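Local coordinates for protein SidF, inhibitor of growth family, member 3 (Legionella pneumophila subsp. pneumophila, PDB 4FYE) that probably removes a phosphate from phosphoinositide lipids, as a phosphatase that the bacterium Legionella makes, at residues Y285-E299 with Y502-Q514. The protein carries 1 engineered substitution. Numbering follows the deposited sequence.
Sequences YKKLAIKAVTLINQE and YREALFSYFEEYQ
F510 sits as a knob in a hole formed by A289, A292, V293 and I296, a knobs-into-holes element of a helix–helix crossing. Helix 284–311 meets helix 482–514, which lies in the predicted coiled coil; the axes of the two segments come within 9.0 Å, with a signed crossing angle of -119°. The phenyl ring reaches the hole because its CG lies opposite the backbone N (chi1 -178°), which swings the ring across the facing helix; F510 CE2 comes 3.7 Å from V293 CG2, while I296 CD1 approaches F510 CD1 obliquely on the other flank. Two alanines permit this closeness: the CA atoms of A289 and F510 are 5.8 Å apart, and A292 CB touches both L506 CD2 and F510 CB.

Three methyl groups of segment 285–299 rest on aromatic faces, giving a series of CH-pi contacts along the interface. L288 CD1 stands almost exactly over the middle of the Y509 ring, 3.8 Å from its centroid and only 2° off the normal. A289 CB lies over a face of Y513, displaced toward the rim. L295 CD1 covers F507 less centrally, offset toward the rim, with the two side chains crossing at about a right angle. I296 CG1 meets the same phenyl ring differently, in its plane at the edge, 3.5 Å from F507 CE1. F507 also makes a cation-pi contact with R213, which forms a salt bridge with E299, so one arginine links residues of both helices. Helix 522–583 packs against L288 through V532, and its E536 pairs with K291. At the Y513 end, the chain of K286, bent at chi2 and chi3, curls past the phenol hydroxyl, with K286 CD 3.4 Å from Y513 OH.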
loop_
_atom_site.group_PDB
_atom_site.type_symbol
_atom_site.label_atom_id
_atom_site.label_comp_id
_atom_site.label_asym_id
_atom_site.label_seq_id
_atom_site.Cartn_x
_atom_site.Cartn_y
_atom_site.Cartn_z
ATOM N N TYR A 285 24.956 -12.974 12.098
ATOM C CA TYR A 285 23.938 -13.235 13.107
ATOM C C TYR A 285 22.868 -12.168 12.994
ATOM O O TYR A 285 21.715 -12.471 12.688
ATOM C CB TYR A 285 24.514 -13.236 14.533
ATOM C CG TYR A 285 25.484 -14.344 14.868
ATOM C CD1 TYR A 285 25.203 -15.671 14.549
ATOM C CD2 TYR A 285 26.674 -14.064 15.556
ATOM C CE1 TYR A 285 26.102 -16.689 14.880
ATOM C CE2 TYR A 285 27.581 -15.076 15.896
ATOM C CZ TYR A 285 27.294 -16.385 15.550
ATOM O OH TYR A 285 28.175 -17.396 15.884
ATOM N N LYS A 286 23.265 -10.923 13.221
ATOM C CA LYS A 286 22.354 -9.808 13.105
ATOM C C LYS A 286 21.502 -9.871 11.838
ATOM O O LYS A 286 20.335 -9.516 11.887
ATOM C CB LYS A 286 23.095 -8.489 13.180
ATOM C CG LYS A 286 22.212 -7.277 12.941
ATOM C CD LYS A 286 21.481 -6.843 14.203
ATOM C CE LYS A 286 22.294 -5.837 15.004
ATOM N NZ LYS A 286 22.355 -4.546 14.274
ATOM N N LYS A 287 22.075 -10.351 10.734
ATOM C CA LYS A 287 21.339 -10.479 9.470
ATOM C C LYS A 287 20.286 -11.566 9.569
ATOM O O LYS A 287 19.158 -11.414 9.072
ATOM C CB LYS A 287 22.261 -10.773 8.294
ATOM C CG LYS A 287 22.974 -9.553 7.793
ATOM C CD LYS A 287 23.757 -9.878 6.546
ATOM C CE LYS A 287 24.579 -8.673 6.134
ATOM N NZ LYS A 287 25.791 -9.112 5.401
ATOM N N LEU A 288 20.634 -12.671 10.203
ATOM C CA LEU A 288 19.640 -13.727 10.337
ATOM C C LEU A 288 18.513 -13.281 11.265
ATOM O O LEU A 288 17.359 -13.594 11.023
ATOM C CB LEU A 288 20.267 -15.030 10.801
ATOM C CG LEU A 288 19.896 -16.330 10.091
ATOM C CD1 LEU A 288 19.875 -17.435 11.133
ATOM C CD2 LEU A 288 18.590 -16.286 9.330
ATOM N N ALA A 289 18.841 -12.501 12.283
ATOM C CA ALA A 289 17.841 -11.897 13.133
ATOM C C ALA A 289 16.819 -11.075 12.304
ATOM O O ALA A 289 15.572 -11.193 12.467
ATOM C CB ALA A 289 18.532 -11.041 14.168
ATOM N N ILE A 290 17.374 -10.283 11.387
ATOM C CA ILE A 290 16.612 -9.412 10.505
ATOM C C ILE A 290 15.730 -10.229 9.571
ATOM O O ILE A 290 14.550 -9.887 9.383
ATOM C CB ILE A 290 17.524 -8.444 9.720
ATOM C CG1 ILE A 290 18.090 -7.408 10.685
ATOM C CG2 ILE A 290 16.721 -7.731 8.631
ATOM C CD1 ILE A 290 19.368 -6.705 10.222
ATOM N N LYS A 291 16.292 -11.298 9.000
ATOM C CA LYS A 291 15.493 -12.268 8.235
ATOM C C LYS A 291 14.316 -12.832 9.032
ATOM O O LYS A 291 13.266 -13.111 8.466
ATOM C CB LYS A 291 16.356 -13.419 7.744
ATOM C CG LYS A 291 16.530 -13.470 6.245
ATOM C CD LYS A 291 17.518 -14.550 5.789
ATOM C CE LYS A 291 18.908 -13.971 5.553
ATOM N NZ LYS A 291 19.768 -14.882 4.754
ATOM N N ALA A 292 14.502 -13.016 10.340
ATOM C CA ALA A 292 13.471 -13.631 11.174
ATOM C C ALA A 292 12.322 -12.674 11.432
ATOM O O ALA A 292 11.146 -13.100 11.458
ATOM C CB ALA A 292 14.035 -14.102 12.499
ATOM N N VAL A 293 12.681 -11.407 11.676
ATOM C CA VAL A 293 11.678 -10.401 11.947
ATOM C C VAL A 293 10.821 -10.249 10.712
ATOM O O VAL A 293 9.628 -10.023 10.806
ATOM C CB VAL A 293 12.323 -9.066 12.251
ATOM C CG1 VAL A 293 11.318 -7.949 12.173
ATOM C CG2 VAL A 293 12.966 -9.138 13.619
ATOM N N THR A 294 11.416 -10.408 9.545
ATOM C CA THR A 294 10.618 -10.169 8.411
ATOM C C THR A 294 9.607 -11.280 8.257
ATOM O O THR A 294 8.462 -11.013 7.833
ATOM C CB THR A 294 11.371 -9.695 7.109
ATOM O OG1 THR A 294 11.151 -10.582 6.011
ATOM C CG2 THR A 294 12.862 -9.360 7.300
ATOM N N LEU A 295 9.998 -12.506 8.664
ATOM C CA LEU A 295 9.084 -13.631 8.740
ATOM C C LEU A 295 7.990 -13.383 9.817
ATOM O O LEU A 295 6.793 -13.519 9.574
ATOM C CB LEU A 295 9.847 -14.865 9.124
ATOM C CG LEU A 295 9.579 -16.263 8.588
ATOM C CD1 LEU A 295 9.505 -17.183 9.789
ATOM C CD2 LEU A 295 8.335 -16.401 7.753
ATOM N N ILE A 296 8.403 -12.999 11.003
ATOM C CA ILE A 296 7.496 -12.573 12.027
ATOM C C ILE A 296 6.445 -11.535 11.500
ATOM O O ILE A 296 5.207 -11.772 11.573
ATOM C CB ILE A 296 8.317 -12.112 13.237
ATOM C CG1 ILE A 296 8.840 -13.365 13.979
ATOM C CG2 ILE A 296 7.492 -11.219 14.140
ATOM C CD1 ILE A 296 9.936 -13.099 14.995
ATOM N N ASN A 297 6.919 -10.426 10.936
ATOM C CA ASN A 297 6.045 -9.479 10.269
ATOM C C ASN A 297 5.273 -10.061 9.108
ATOM O O ASN A 297 4.110 -9.698 8.924
ATOM C CB ASN A 297 6.856 -8.340 9.782
ATOM C CG ASN A 297 7.397 -7.519 10.905
ATOM O OD1 ASN A 297 7.006 -7.680 12.091
ATOM N ND2 ASN A 297 8.293 -6.599 10.551
ATOM N N GLN A 298 5.872 -10.980 8.335
ATOM C CA GLN A 298 5.071 -11.705 7.349
ATOM C C GLN A 298 3.839 -12.401 7.989
ATOM O O GLN A 298 2.769 -12.385 7.399
ATOM C CB GLN A 298 5.878 -12.737 6.574
ATOM C CG GLN A 298 5.094 -13.235 5.368
ATOM C CD GLN A 298 4.640 -12.110 4.451
ATOM O OE1 GLN A 298 5.360 -11.134 4.273
ATOM N NE2 GLN A 298 3.472 -12.273 3.813
ATOM N N GLU A 299 3.958 -13.003 9.173
ATOM C CA GLU A 299 2.755 -13.563 9.751
ATOM C C GLU A 299 1.704 -12.519 10.127
ATOM O O GLU A 299 0.513 -12.739 9.865
ATOM C CB GLU A 299 2.950 -14.744 10.748
ATOM C CG GLU A 299 3.559 -14.441 12.117
ATOM C CD GLU A 299 3.403 -15.592 13.140
ATOM O OE1 GLU A 299 3.342 -15.304 14.351
ATOM O OE2 GLU A 299 3.349 -16.788 12.792
ATOM N N TYR A 502 12.029 -24.826 7.937
ATOM C CA TYR A 502 12.741 -23.547 7.955
ATOM C C TYR A 502 12.074 -22.441 8.829
ATOM O O TYR A 502 12.760 -21.723 9.599
ATOM C CB TYR A 502 12.952 -23.087 6.513
ATOM C CG TYR A 502 13.575 -21.759 6.366
ATOM C CD1 TYR A 502 14.935 -21.556 6.683
ATOM C CD2 TYR A 502 12.841 -20.681 5.871
ATOM C CE1 TYR A 502 15.540 -20.317 6.538
ATOM C CE2 TYR A 502 13.435 -19.429 5.706
ATOM C CZ TYR A 502 14.771 -19.252 6.043
ATOM O OH TYR A 502 15.341 -17.992 5.883
ATOM N N ARG A 503 10.759 -22.281 8.708
ATOM C CA ARG A 503 10.075 -21.236 9.478
ATOM C C ARG A 503 10.236 -21.504 10.962
ATOM O O ARG A 503 10.636 -20.618 11.734
ATOM C CB ARG A 503 8.580 -21.192 9.181
ATOM C CG ARG A 503 8.205 -20.700 7.805
ATOM C CD ARG A 503 6.693 -20.637 7.672
ATOM N NE ARG A 503 6.099 -21.954 7.434
ATOM C CZ ARG A 503 5.458 -22.648 8.361
ATOM N NH1 ARG A 503 5.307 -22.155 9.613
ATOM N NH2 ARG A 503 4.963 -23.831 8.033
ATOM N N GLU A 504 9.917 -22.741 11.350
ATOM C CA GLU A 504 9.877 -23.098 12.766
ATOM C C GLU A 504 11.275 -22.904 13.350
ATOM O O GLU A 504 11.460 -22.288 14.402
ATOM C CB GLU A 504 9.306 -24.516 12.956
ATOM C CG GLU A 504 8.138 -24.614 13.966
ATOM C CD GLU A 504 7.140 -23.396 14.031
ATOM O OE1 GLU A 504 7.081 -22.693 15.085
ATOM O OE2 GLU A 504 6.372 -23.133 13.063
ATOM N N ALA A 505 12.266 -23.349 12.600
ATOM C CA ALA A 505 13.623 -23.213 13.018
ATOM C C ALA A 505 14.018 -21.730 13.216
ATOM O O ALA A 505 14.600 -21.357 14.225
ATOM C CB ALA A 505 14.488 -23.889 11.991
ATOM N N LEU A 506 13.661 -20.886 12.258
ATOM C CA LEU A 506 13.987 -19.463 12.277
ATOM C C LEU A 506 13.328 -18.608 13.397
ATOM O O LEU A 506 13.961 -17.666 13.924
ATOM C CB LEU A 506 13.588 -18.896 10.930
ATOM C CG LEU A 506 14.542 -17.985 10.189
ATOM C CD1 LEU A 506 13.889 -17.508 8.887
ATOM C CD2 LEU A 506 15.037 -16.842 11.074
ATOM N N PHE A 507 12.057 -18.900 13.712
ATOM C CA PHE A 507 11.408 -18.315 14.894
ATOM C C PHE A 507 12.225 -18.686 16.140
ATOM O O PHE A 507 12.564 -17.809 16.946
ATOM C CB PHE A 507 9.960 -18.807 15.076
ATOM C CG PHE A 507 8.996 -18.342 14.034
ATOM C CD1 PHE A 507 8.843 -16.987 13.742
ATOM C CD2 PHE A 507 8.209 -19.268 13.358
ATOM C CE1 PHE A 507 7.939 -16.557 12.781
ATOM C CE2 PHE A 507 7.287 -18.863 12.398
ATOM C CZ PHE A 507 7.146 -17.492 12.115
ATOM N N SER A 508 12.562 -19.975 16.300
ATOM C CA SER A 508 13.420 -20.370 17.436
ATOM C C SER A 508 14.709 -19.556 17.428
ATOM O O SER A 508 15.136 -19.041 18.482
ATOM C CB SER A 508 13.726 -21.866 17.463
ATOM O OG SER A 508 12.550 -22.616 17.687
ATOM N N TYR A 509 15.329 -19.404 16.257
ATOM C CA TYR A 509 16.565 -18.685 16.276
ATOM C C TYR A 509 16.368 -17.272 16.828
ATOM O O TYR A 509 17.194 -16.800 17.593
ATOM C CB TYR A 509 17.239 -18.666 14.915
ATOM C CG TYR A 509 18.386 -17.675 14.860
ATOM C CD1 TYR A 509 18.151 -16.324 14.624
ATOM C CD2 TYR A 509 19.696 -18.077 15.059
ATOM C CE1 TYR A 509 19.178 -15.407 14.590
ATOM C CE2 TYR A 509 20.737 -17.151 15.012
ATOM C CZ TYR A 509 20.465 -15.818 14.772
ATOM O OH TYR A 509 21.476 -14.885 14.727
ATOM N N PHE A 510 15.285 -16.589 16.453
ATOM C CA PHE A 510 15.087 -15.230 16.981
ATOM C C PHE A 510 14.821 -15.193 18.492
ATOM O O PHE A 510 15.280 -14.268 19.157
ATOM C CB PHE A 510 14.000 -14.440 16.217
ATOM C CG PHE A 510 13.810 -13.027 16.723
ATOM C CD1 PHE A 510 12.867 -12.732 17.712
ATOM C CD2 PHE A 510 14.568 -11.982 16.215
ATOM C CE1 PHE A 510 12.676 -11.416 18.171
ATOM C CE2 PHE A 510 14.365 -10.659 16.652
ATOM C CZ PHE A 510 13.430 -10.384 17.649
ATOM N N GLU A 511 14.058 -16.171 18.996
ATOM C CA GLU A 511 13.745 -16.337 20.450
ATOM C C GLU A 511 14.983 -16.251 21.344
ATOM O O GLU A 511 14.930 -15.594 22.383
ATOM C CB GLU A 511 12.975 -17.649 20.737
ATOM C CG GLU A 511 11.454 -17.565 20.487
ATOM C CD GLU A 511 10.740 -18.931 20.436
ATOM O OE1 GLU A 511 11.064 -19.824 21.261
ATOM O OE2 GLU A 511 9.843 -19.121 19.568
ATOM N N GLU A 512 16.076 -16.903 20.909
ATOM C CA GLU A 512 17.382 -16.867 21.593
ATOM C C GLU A 512 18.134 -15.577 21.320
ATOM O O GLU A 512 18.645 -14.942 22.255
ATOM C CB GLU A 512 18.288 -18.040 21.173
ATOM C CG GLU A 512 18.236 -19.284 22.045
ATOM C CD GLU A 512 18.557 -19.042 23.520
ATOM O OE1 GLU A 512 19.733 -18.735 23.870
ATOM O OE2 GLU A 512 17.618 -19.197 24.342
ATOM N N TYR A 513 18.227 -15.206 20.037
ATOM C CA TYR A 513 18.964 -14.024 19.659
ATOM C C TYR A 513 18.402 -12.826 20.390
ATOM O O TYR A 513 19.139 -11.916 20.789
ATOM C CB TYR A 513 18.953 -13.793 18.149
ATOM C CG TYR A 513 19.769 -12.551 17.727
ATOM C CD1 TYR A 513 19.207 -11.273 17.783
ATOM C CD2 TYR A 513 21.106 -12.656 17.294
ATOM C CE1 TYR A 513 19.923 -10.151 17.424
ATOM C CE2 TYR A 513 21.827 -11.530 16.919
ATOM C CZ TYR A 513 21.222 -10.284 16.989
ATOM O OH TYR A 513 21.880 -9.140 16.622
ATOM N N GLN A 514 17.094 -12.830 20.573
ATOM C CA GLN A 514 16.444 -11.682 21.151
ATOM C C GLN A 514 16.947 -11.351 22.563
ATOM O O GLN A 514 17.225 -10.201 22.849
ATOM C CB GLN A 514 14.928 -11.832 21.101
ATOM C CG GLN A 514 14.221 -10.546 21.456
ATOM C CD GLN A 514 13.228 -10.749 22.581
ATOM O OE1 GLN A 514 12.214 -10.043 22.660
ATOM N NE2 GLN A 514 13.514 -11.718 23.469
#